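Local coordinates for ferric uptake regulation protein (Vibrio cholerae, PDB 2W57), which probably acts as a metal-responsive, DNA-binding repressor that regulates iron-uptake genes according to the metal it carries, at residues A[32-38]-A[77-81]; A[86-90]-A[102-108]; A[89-95]-A[127-133]. Residue numbers count along the deposited sequence, not the author numbering.

Interaction 1 (A[32-38]-A[77-81]); sequences QHISAEE and KSVFE. With ZN (zinc ion), chain D.
This is a short antiparallel strand pairing in the winged-helix DNA-binding domain, linking the strand that leads into helix 36-45 with wing strand 78-82. H33 to S35 and S78 to E81 are extended, and I34 and F80 form a hydrogen-bonded pair with CA atoms 5.1 Å apart: I34 N donates to F80 O at 2.8 Å and F80 N to I34 O at 2.6 Å. Beyond it A36 starts the helix. With chi1 p, S35 OG caps E38 N at 3.1 Å, while S35 N returns a 2.9 Å bond to E38 OE1, a capping box. E38 OE2 makes a salt bridge of 3.1 Å to NZ of the fully extended K77. A water accepts from A36 N (3.0 Å) and donates to S78 O (2.7 Å), bridging helix start and strand 78-82. At the opposite end H33 (chi1 m) and E81 (chi1 p) converge on zinc, H33 NE2 and E81 OE2 each lying 2.1 Å from ZN; H88 and H90 complete the site, and E81 OE2 is also hydrogen-bonded to H71 NE2. A36 CB lies 4.4 Å from F80 CE2, and both side chains rest on L59 of helix 52-64, while V79 and E81 hydrogen-bond through their backbones to strand 68-72.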
loop_
_atom_site.group_PDB
_atom_site.type_symbol
_atom_site.label_atom_id
_atom_site.label_comp_id
_atom_site.label_asym_id
_atom_site.label_seq_id
_atom_site.Cartn_x
_atom_site.Cartn_y
_atom_site.Cartn_z
ATOM N N GLN A 32 14.520 -10.009 -5.589
ATOM C CA GLN A 32 13.194 -10.606 -5.596
ATOM C C GLN A 32 12.050 -9.663 -5.195
ATOM O O GLN A 32 10.911 -9.871 -5.629
ATOM C CB GLN A 32 13.174 -11.837 -4.719
ATOM C CG GLN A 32 11.946 -12.670 -4.949
ATOM C CD GLN A 32 11.960 -13.932 -4.142
ATOM O OE1 GLN A 32 12.773 -14.832 -4.380
ATOM N NE2 GLN A 32 11.060 -14.009 -3.171
ATOM N N HIS A 33 12.355 -8.663 -4.356
ATOM C CA HIS A 33 11.426 -7.597 -3.968
ATOM C C HIS A 33 12.179 -6.284 -4.094
ATOM O O HIS A 33 13.206 -6.110 -3.456
ATOM C CB HIS A 33 10.987 -7.752 -2.512
ATOM C CG HIS A 33 10.024 -8.873 -2.273
ATOM N ND1 HIS A 33 10.433 -10.170 -2.048
ATOM C CD2 HIS A 33 8.673 -8.886 -2.194
ATOM C CE1 HIS A 33 9.374 -10.935 -1.862
ATOM N NE2 HIS A 33 8.293 -10.182 -1.946
ATOM N N ILE A 34 11.693 -5.344 -4.893
ATOM C CA ILE A 34 12.534 -4.195 -5.222
ATOM C C ILE A 34 11.719 -2.962 -5.604
ATOM O O ILE A 34 10.720 -3.066 -6.304
ATOM C CB ILE A 34 13.570 -4.565 -6.337
ATOM C CG1 ILE A 34 14.723 -3.556 -6.386
ATOM C CG2 ILE A 34 12.899 -4.748 -7.710
ATOM C CD1 ILE A 34 15.946 -4.073 -7.133
ATOM N N SER A 35 12.143 -1.802 -5.119
ATOM C CA SER A 35 11.514 -0.553 -5.500
ATOM C C SER A 35 12.095 -0.081 -6.817
ATOM O O SER A 35 13.188 -0.504 -7.200
ATOM C CB SER A 35 11.747 0.501 -4.432
ATOM O OG SER A 35 13.121 0.761 -4.300
ATOM N N ALA A 36 11.369 0.794 -7.504
ATOM C CA ALA A 36 11.885 1.467 -8.699
ATOM C C ALA A 36 13.238 2.175 -8.468
ATOM O O ALA A 36 14.070 2.225 -9.364
ATOM C CB ALA A 36 10.857 2.455 -9.224
ATOM N N GLU A 37 13.450 2.707 -7.266
ATOM C CA GLU A 37 14.676 3.448 -6.943
ATOM C C GLU A 37 15.840 2.489 -6.813
ATOM O O GLU A 37 16.919 2.719 -7.358
ATOM C CB GLU A 37 14.519 4.244 -5.649
ATOM C CG GLU A 37 13.492 5.385 -5.716
ATOM C CD GLU A 37 12.007 4.937 -5.649
ATOM O OE1 GLU A 37 11.690 3.785 -5.239
ATOM O OE2 GLU A 37 11.143 5.770 -6.019
ATOM N N GLU A 38 15.605 1.394 -6.099
ATOM C CA GLU A 38 16.647 0.421 -5.846
ATOM C C GLU A 38 17.043 -0.188 -7.174
ATOM O O GLU A 38 18.234 -0.340 -7.458
ATOM C CB GLU A 38 16.178 -0.646 -4.855
ATOM C CG GLU A 38 16.061 -0.172 -3.408
ATOM C CD GLU A 38 14.990 -0.939 -2.601
ATOM O OE1 GLU A 38 14.274 -1.810 -3.166
ATOM O OE2 GLU A 38 14.841 -0.650 -1.389
ATOM N N LYS A 77 6.784 3.845 -0.267
ATOM C CA LYS A 77 7.480 2.849 -1.075
ATOM C C LYS A 77 6.560 1.869 -1.832
ATOM O O LYS A 77 5.730 1.191 -1.224
ATOM C CB LYS A 77 8.432 2.072 -0.172
ATOM C CG LYS A 77 9.565 1.350 -0.869
ATOM C CD LYS A 77 10.461 0.732 0.187
ATOM C CE LYS A 77 11.836 0.432 -0.349
ATOM N NZ LYS A 77 12.690 -0.119 0.740
ATOM N N SER A 78 6.718 1.822 -3.158
ATOM C CA SER A 78 6.233 0.718 -3.984
ATOM C C SER A 78 7.388 -0.225 -4.238
ATOM O O SER A 78 8.457 0.204 -4.665
ATOM C CB SER A 78 5.741 1.200 -5.345
ATOM O OG SER A 78 4.768 2.214 -5.234
ATOM N N VAL A 79 7.177 -1.508 -3.975
ATOM C CA VAL A 79 8.143 -2.537 -4.346
ATOM C C VAL A 79 7.506 -3.496 -5.343
ATOM O O VAL A 79 6.285 -3.738 -5.330
ATOM C CB VAL A 79 8.727 -3.311 -3.118
ATOM C CG1 VAL A 79 9.534 -2.381 -2.220
ATOM C CG2 VAL A 79 7.641 -3.975 -2.313
ATOM N N PHE A 80 8.345 -4.038 -6.211
ATOM C CA PHE A 80 7.907 -4.906 -7.270
ATOM C C PHE A 80 8.567 -6.273 -7.113
ATOM O O PHE A 80 9.597 -6.411 -6.455
ATOM C CB PHE A 80 8.263 -4.290 -8.623
ATOM C CG PHE A 80 7.640 -2.926 -8.869
ATOM C CD1 PHE A 80 6.519 -2.798 -9.684
ATOM C CD2 PHE A 80 8.193 -1.770 -8.305
ATOM C CE1 PHE A 80 5.951 -1.551 -9.933
ATOM C CE2 PHE A 80 7.629 -0.516 -8.537
ATOM C CZ PHE A 80 6.500 -0.405 -9.353
ATOM N N GLU A 81 7.952 -7.279 -7.715
ATOM C CA GLU A 81 8.468 -8.637 -7.734
ATOM C C GLU A 81 7.858 -9.279 -8.966
ATOM O O GLU A 81 6.855 -8.781 -9.478
ATOM C CB GLU A 81 8.076 -9.412 -6.464
ATOM C CG GLU A 81 6.583 -9.387 -6.112
ATOM C CD GLU A 81 6.211 -10.358 -4.994
ATOM O OE1 GLU A 81 6.659 -11.529 -5.054
ATOM O OE2 GLU A 81 5.466 -9.970 -4.056
HETATM ZN ZN ZN D . 6.356 -10.938 -2.460
HETATM O O HOH W 1 8.976 2.258 -6.393
#

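Interaction 2 (A[86-90]-A[102-108]); sequences HHHDH and FSDDVIE. With ZN (zinc ion), chain C; ZN (zinc ion), chain D.
Backbone pairing at the start of strand 89-93 brings segment 86-90 against the end of strand 99-102 and the first turn of helix 105-117. D89 and F102 are an antiparallel hydrogen-bonded pair, CA atoms 5.3 Å apart, and satisfy each other's backbone N and O: D89 N donates to F102 O at 2.8 Å and F102 N to D89 O at 3.1 Å. Their side chains share a face of the sheet, where D89 CB sits over the F102 ring (chi1 p), 4.0 Å from its centroid, in a CH-pi contact. D89 OD2 is a zinc ligand, 1.9 Å from the chain C ion; OD1 takes a weak bond from a water. H87 NE2 (2.3 Å) and E108 OE2 (2.1 Å) bind the same ion, and H125 is the fourth ligand. The 3.1 Å approach of D89 OD2 to E108 OE2 thus reflects two oxygens held by one cation. Zinc here ties strand and helix together in the dimerisation domain of the Fur fold. H88 and H90 turn to the chain D zinc instead, with NE2 of H88 at 2.1 Å and NE2 of H90 at 2.4 Å from ZN, alongside H33 and E81. H88 ND1 gives a weak 3.4 Å bond to H86 O. S103 leads to the helix, which D104 N-caps: its OD2 accepts from I107 N at 3.0 Å. The first backbone bond of the helix runs from E108 N to D104 O, 3.0 Å. D104 OD1 forms a salt bridge with R110 of the second subunit, while F102 and I107 pack on I114 of that subunit.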
loop_
_atom_site.group_PDB
_atom_site.type_symbol
_atom_site.label_atom_id
_atom_site.label_comp_id
_atom_site.label_asym_id
_atom_site.label_seq_id
_atom_site.Cartn_x
_atom_site.Cartn_y
_atom_site.Cartn_z
ATOM N N HIS A 86 1.967 -18.914 -6.511
ATOM C CA HIS A 86 2.284 -19.172 -5.098
ATOM C C HIS A 86 2.121 -17.931 -4.215
ATOM O O HIS A 86 2.958 -17.014 -4.211
ATOM C CB HIS A 86 3.690 -19.762 -4.938
ATOM C CG HIS A 86 4.026 -20.816 -5.955
ATOM N ND1 HIS A 86 3.262 -21.954 -6.134
ATOM C CD2 HIS A 86 5.047 -20.905 -6.842
ATOM C CE1 HIS A 86 3.794 -22.693 -7.091
ATOM N NE2 HIS A 86 4.879 -22.082 -7.535
ATOM N N HIS A 87 1.020 -17.935 -3.471
ATOM C CA HIS A 87 0.644 -16.869 -2.561
ATOM C C HIS A 87 1.624 -16.724 -1.403
ATOM O O HIS A 87 2.006 -17.714 -0.777
ATOM C CB HIS A 87 -0.755 -17.152 -2.004
ATOM C CG HIS A 87 -1.184 -16.198 -0.934
ATOM N ND1 HIS A 87 -1.781 -14.987 -1.217
ATOM C CD2 HIS A 87 -1.101 -16.274 0.416
ATOM C CE1 HIS A 87 -2.044 -14.355 -0.086
ATOM N NE2 HIS A 87 -1.640 -15.114 0.920
ATOM N N HIS A 88 2.023 -15.483 -1.121
ATOM C CA HIS A 88 2.707 -15.172 0.133
ATOM C C HIS A 88 2.306 -13.793 0.713
ATOM O O HIS A 88 1.647 -12.977 0.056
ATOM C CB HIS A 88 4.232 -15.339 0.002
ATOM C CG HIS A 88 4.855 -14.467 -1.046
ATOM N ND1 HIS A 88 4.748 -14.727 -2.396
ATOM C CD2 HIS A 88 5.605 -13.347 -0.939
ATOM C CE1 HIS A 88 5.400 -13.801 -3.075
ATOM N NE2 HIS A 88 5.932 -12.954 -2.214
ATOM N N ASP A 89 2.678 -13.576 1.968
ATOM C CA ASP A 89 2.521 -12.291 2.621
ATOM C C ASP A 89 3.902 -11.803 2.998
ATOM O O ASP A 89 4.885 -12.494 2.730
ATOM C CB ASP A 89 1.611 -12.428 3.830
ATOM C CG ASP A 89 0.239 -12.878 3.438
ATOM O OD1 ASP A 89 -0.355 -12.220 2.555
ATOM O OD2 ASP A 89 -0.235 -13.897 3.978
ATOM N N HIS A 90 3.992 -10.619 3.595
ATOM C CA HIS A 90 5.291 -9.976 3.714
ATOM C C HIS A 90 5.582 -9.452 5.090
ATOM O O HIS A 90 4.749 -8.831 5.732
ATOM C CB HIS A 90 5.450 -8.859 2.675
ATOM C CG HIS A 90 5.085 -9.270 1.281
ATOM N ND1 HIS A 90 3.777 -9.339 0.844
ATOM C CD2 HIS A 90 5.854 -9.634 0.227
ATOM C CE1 HIS A 90 3.758 -9.733 -0.418
ATOM N NE2 HIS A 90 5.005 -9.913 -0.818
ATOM N N PHE A 102 6.131 -15.081 3.899
ATOM C CA PHE A 102 5.579 -16.153 4.721
ATOM C C PHE A 102 4.167 -16.492 4.271
ATOM O O PHE A 102 3.522 -15.708 3.575
ATOM C CB PHE A 102 5.612 -15.792 6.216
ATOM C CG PHE A 102 4.645 -14.699 6.608
ATOM C CD1 PHE A 102 5.003 -13.355 6.494
ATOM C CD2 PHE A 102 3.381 -15.014 7.102
ATOM C CE1 PHE A 102 4.115 -12.342 6.856
ATOM C CE2 PHE A 102 2.488 -14.007 7.466
ATOM C CZ PHE A 102 2.861 -12.666 7.340
ATOM N N SER A 103 3.704 -17.671 4.668
ATOM C CA SER A 103 2.338 -18.098 4.405
ATOM C C SER A 103 1.844 -18.988 5.546
ATOM O O SER A 103 2.019 -20.198 5.521
ATOM C CB SER A 103 2.247 -18.823 3.057
ATOM O OG SER A 103 0.896 -19.112 2.730
ATOM N N ASP A 104 1.228 -18.364 6.541
ATOM C CA ASP A 104 0.759 -19.044 7.730
ATOM C C ASP A 104 -0.639 -19.612 7.510
ATOM O O ASP A 104 -1.536 -18.894 7.066
ATOM C CB ASP A 104 0.742 -18.058 8.889
ATOM C CG ASP A 104 0.528 -18.730 10.228
ATOM O OD1 ASP A 104 1.422 -19.503 10.659
ATOM O OD2 ASP A 104 -0.528 -18.474 10.854
ATOM N N ASP A 105 -0.819 -20.895 7.830
ATOM C CA ASP A 105 -2.110 -21.592 7.688
ATOM C C ASP A 105 -3.194 -21.055 8.619
ATOM O O ASP A 105 -4.364 -20.957 8.235
ATOM C CB ASP A 105 -1.938 -23.087 7.969
ATOM C CG ASP A 105 -0.865 -23.713 7.117
ATOM O OD1 ASP A 105 -0.958 -23.596 5.873
ATOM O OD2 ASP A 105 0.070 -24.318 7.690
ATOM N N VAL A 106 -2.800 -20.738 9.848
ATOM C CA VAL A 106 -3.749 -20.302 10.864
ATOM C C VAL A 106 -4.318 -18.929 10.474
ATOM O O VAL A 106 -5.546 -18.731 10.467
ATOM C CB VAL A 106 -3.118 -20.292 12.289
ATOM C CG1 VAL A 106 -4.107 -19.764 13.310
ATOM C CG2 VAL A 106 -2.634 -21.700 12.693
ATOM N N ILE A 107 -3.424 -18.005 10.121
ATOM C CA ILE A 107 -3.829 -16.704 9.607
ATOM C C ILE A 107 -4.702 -16.865 8.366
ATOM O O ILE A 107 -5.799 -16.306 8.312
ATOM C CB ILE A 107 -2.622 -15.784 9.317
ATOM C CG1 ILE A 107 -1.915 -15.425 10.627
ATOM C CG2 ILE A 107 -3.069 -14.518 8.564
ATOM C CD1 ILE A 107 -0.577 -14.784 10.441
ATOM N N GLU A 108 -4.247 -17.647 7.390
ATOM C CA GLU A 108 -5.054 -17.873 6.194
ATOM C C GLU A 108 -6.471 -18.308 6.561
ATOM O O GLU A 108 -7.431 -17.739 6.052
ATOM C CB GLU A 108 -4.404 -18.872 5.226
ATOM C CG GLU A 108 -3.109 -18.401 4.529
ATOM C CD GLU A 108 -3.178 -16.976 3.962
ATOM O OE1 GLU A 108 -4.242 -16.558 3.451
ATOM O OE2 GLU A 108 -2.153 -16.270 4.032
HETATM ZN ZN ZN C . -1.877 -14.433 3.072
HETATM ZN ZN ZN D . 6.356 -10.938 -2.460
#

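Interaction 3 (A[89-95]-A[127-133]); sequences DHLVCLD and LYLYGKC. With ZN (zinc ion), chain C; ZN (zinc ion), chain D.
L91 and L129 lie side by side on one face of two parallel strands, L91 CD1 lying 3.6 Å from L129 CB, and on the other face V92 CB meets Y130 CD1 at 3.7 Å. L94 extends this second patch, its CD2 4.0 Å from Y130 CB. The strand axes run at 18°, 4.6 Å apart, pairing H90 with Y128, L91 with L129, V92 with Y130 and C93 with G131. Hydrogen bonds zigzag along this register: H90 N to L127 O (3.2 Å), L129 N to H90 O (2.8 Å), V92 N to L129 O (2.6 Å), G131 N to V92 O (2.9 Å) and L94 N to G131 O (2.7 Å). This is the parallel pair within the mixed sheet of the Fur dimerisation domain. Residues 127-132 also form an antiparallel ladder with the second subunit, so the sheet continues across the dimer interface. Past G131 a disulfide joins C93 SG to C133 SG at 2.0 Å, both chi1 m and chi3 -72°, and D95 OD1 accepts from C133 N at 2.8 Å. At the metal end the H90 and Y128 rings are nearly parallel (20°) but slid apart, with centroids 5.4 Å apart; Y128 OH hydrogen-bonds to H71. A water accepts from H90 ND1 and L127 N, each at 3.1 Å. Here H90 NE2 binds the chain D zinc and D89 OD2 the chain C zinc.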
loop_
_atom_site.group_PDB
_atom_site.type_symbol
_atom_site.label_atom_id
_atom_site.label_comp_id
_atom_site.label_asym_id
_atom_site.label_seq_id
_atom_site.Cartn_x
_atom_site.Cartn_y
_atom_site.Cartn_z
ATOM N N ASP A 89 2.678 -13.576 1.968
ATOM C CA ASP A 89 2.521 -12.291 2.621
ATOM C C ASP A 89 3.902 -11.803 2.998
ATOM O O ASP A 89 4.885 -12.494 2.730
ATOM C CB ASP A 89 1.611 -12.428 3.830
ATOM C CG ASP A 89 0.239 -12.878 3.438
ATOM O OD1 ASP A 89 -0.355 -12.220 2.555
ATOM O OD2 ASP A 89 -0.235 -13.897 3.978
ATOM N N HIS A 90 3.992 -10.619 3.595
ATOM C CA HIS A 90 5.291 -9.976 3.714
ATOM C C HIS A 90 5.582 -9.452 5.090
ATOM O O HIS A 90 4.749 -8.831 5.732
ATOM C CB HIS A 90 5.450 -8.859 2.675
ATOM C CG HIS A 90 5.085 -9.270 1.281
ATOM N ND1 HIS A 90 3.777 -9.339 0.844
ATOM C CD2 HIS A 90 5.854 -9.634 0.227
ATOM C CE1 HIS A 90 3.758 -9.733 -0.418
ATOM N NE2 HIS A 90 5.005 -9.913 -0.818
ATOM N N LEU A 91 6.792 -9.729 5.531
ATOM C CA LEU A 91 7.316 -9.190 6.757
ATOM C C LEU A 91 8.448 -8.279 6.316
ATOM O O LEU A 91 9.312 -8.685 5.550
ATOM C CB LEU A 91 7.797 -10.338 7.646
ATOM C CG LEU A 91 8.557 -10.124 8.952
ATOM C CD1 LEU A 91 7.671 -9.516 10.014
ATOM C CD2 LEU A 91 9.115 -11.467 9.417
ATOM N N VAL A 92 8.426 -7.036 6.762
ATOM C CA VAL A 92 9.339 -6.041 6.234
ATOM C C VAL A 92 10.169 -5.449 7.364
ATOM O O VAL A 92 9.612 -5.019 8.385
ATOM C CB VAL A 92 8.545 -4.943 5.509
ATOM C CG1 VAL A 92 9.456 -3.894 4.904
ATOM C CG2 VAL A 92 7.657 -5.565 4.447
ATOM N N CYS A 93 11.496 -5.456 7.195
ATOM C CA CYS A 93 12.407 -4.791 8.134
ATOM C C CYS A 93 12.451 -3.328 7.770
ATOM O O CYS A 93 12.663 -2.971 6.607
ATOM C CB CYS A 93 13.834 -5.342 8.086
ATOM S SG CYS A 93 14.041 -7.096 8.463
ATOM N N LEU A 94 12.272 -2.487 8.785
ATOM C CA LEU A 94 12.232 -1.041 8.605
ATOM C C LEU A 94 13.627 -0.389 8.547
ATOM O O LEU A 94 13.747 0.845 8.486
ATOM C CB LEU A 94 11.362 -0.407 9.703
ATOM C CG LEU A 94 9.842 -0.618 9.592
ATOM C CD1 LEU A 94 9.096 0.155 10.689
ATOM C CD2 LEU A 94 9.307 -0.248 8.192
ATOM N N ASP A 95 14.673 -1.213 8.531
ATOM C CA ASP A 95 16.039 -0.706 8.673
ATOM C C ASP A 95 17.069 -1.406 7.790
ATOM O O ASP A 95 18.139 -0.848 7.531
ATOM C CB ASP A 95 16.485 -0.720 10.149
ATOM C CG ASP A 95 16.095 -2.009 10.883
ATOM O OD1 ASP A 95 15.149 -2.712 10.448
ATOM O OD2 ASP A 95 16.732 -2.316 11.921
ATOM N N LEU A 127 -1.419 -8.612 3.412
ATOM C CA LEU A 127 -0.921 -8.517 4.790
ATOM C C LEU A 127 0.550 -8.131 4.814
ATOM O O LEU A 127 1.374 -8.794 4.184
ATOM C CB LEU A 127 -1.169 -9.829 5.555
ATOM C CG LEU A 127 -0.488 -10.117 6.893
ATOM C CD1 LEU A 127 -0.949 -9.168 7.976
ATOM C CD2 LEU A 127 -0.737 -11.557 7.313
ATOM N N TYR A 128 0.852 -7.049 5.539
ATOM C CA TYR A 128 2.207 -6.514 5.654
ATOM C C TYR A 128 2.563 -6.322 7.115
ATOM O O TYR A 128 1.891 -5.585 7.833
ATOM C CB TYR A 128 2.342 -5.175 4.911
ATOM C CG TYR A 128 2.075 -5.279 3.437
ATOM C CD1 TYR A 128 3.033 -5.794 2.573
ATOM C CD2 TYR A 128 0.850 -4.895 2.905
ATOM C CE1 TYR A 128 2.774 -5.922 1.208
ATOM C CE2 TYR A 128 0.581 -5.015 1.547
ATOM C CZ TYR A 128 1.543 -5.529 0.706
ATOM O OH TYR A 128 1.281 -5.645 -0.645
ATOM N N LEU A 129 3.614 -6.997 7.558
ATOM C CA LEU A 129 4.103 -6.822 8.913
ATOM C C LEU A 129 5.373 -5.994 8.843
ATOM O O LEU A 129 6.267 -6.299 8.052
ATOM C CB LEU A 129 4.373 -8.185 9.564
ATOM C CG LEU A 129 3.238 -9.212 9.512
ATOM C CD1 LEU A 129 3.646 -10.540 10.148
ATOM C CD2 LEU A 129 1.968 -8.677 10.161
ATOM N N TYR A 130 5.459 -4.938 9.637
ATOM C CA TYR A 130 6.668 -4.117 9.634
ATOM C C TYR A 130 7.360 -4.170 10.996
ATOM O O TYR A 130 6.695 -4.125 12.026
ATOM C CB TYR A 130 6.351 -2.671 9.248
ATOM C CG TYR A 130 5.557 -2.497 7.963
ATOM C CD1 TYR A 130 6.207 -2.335 6.741
ATOM C CD2 TYR A 130 4.158 -2.459 7.972
ATOM C CE1 TYR A 130 5.500 -2.151 5.562
ATOM C CE2 TYR A 130 3.440 -2.277 6.795
ATOM C CZ TYR A 130 4.123 -2.122 5.591
ATOM O OH TYR A 130 3.441 -1.948 4.408
ATOM N N GLY A 131 8.690 -4.275 10.997
ATOM C CA GLY A 131 9.465 -4.248 12.246
ATOM C C GLY A 131 10.947 -3.914 12.115
ATOM O O GLY A 131 11.480 -3.864 10.996
ATOM N N LYS A 132 11.612 -3.687 13.256
ATOM C CA LYS A 132 13.067 -3.422 13.303
ATOM C C LYS A 132 13.876 -4.722 13.267
ATOM O O LYS A 132 13.615 -5.647 14.044
ATOM C CB LYS A 132 13.471 -2.618 14.560
ATOM C CG LYS A 132 12.829 -1.228 14.722
ATOM C CD LYS A 132 13.488 -0.170 13.831
ATOM C CE LYS A 132 12.548 1.018 13.568
ATOM N NZ LYS A 132 13.018 1.880 12.433
ATOM N N CYS A 133 14.851 -4.784 12.363
ATOM C CA CYS A 133 15.793 -5.903 12.309
ATOM C C CYS A 133 17.199 -5.406 12.621
ATOM O O CYS A 133 18.021 -6.150 13.160
ATOM C CB CYS A 133 15.766 -6.570 10.930
ATOM S SG CYS A 133 14.154 -7.235 10.498
HETATM ZN ZN ZN C . -1.877 -14.433 3.072
HETATM ZN ZN ZN D . 6.356 -10.938 -2.460
HETATM O O HOH W 2 0.687 -9.347 1.260
#

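How the interactions relate
Two zinc ions connect the three contacts. The chain D ion joins interaction 1, which supplies H33 and E81, to interaction 2, which supplies H88 and H90, although their centres lie about 20 Å apart; at the site, E81 OE2 is 3.3 Å from H90 NE2. H90 also belongs to interaction 3, centred about 14 Å from interaction 1, and brings it to the same ion. The ion thereby links the winged-helix and dimerisation domains, consistent with a metal-dependent setting of the DNA-binding domains. Interactions 2 and 3, centres about 14 Å apart, share D89 and H90, which ligate different ions. Their apolar sides also merge: F102 CZ approaches L129 CD1 at 3.6 Å. Both touch the second subunit, unlike interaction 1.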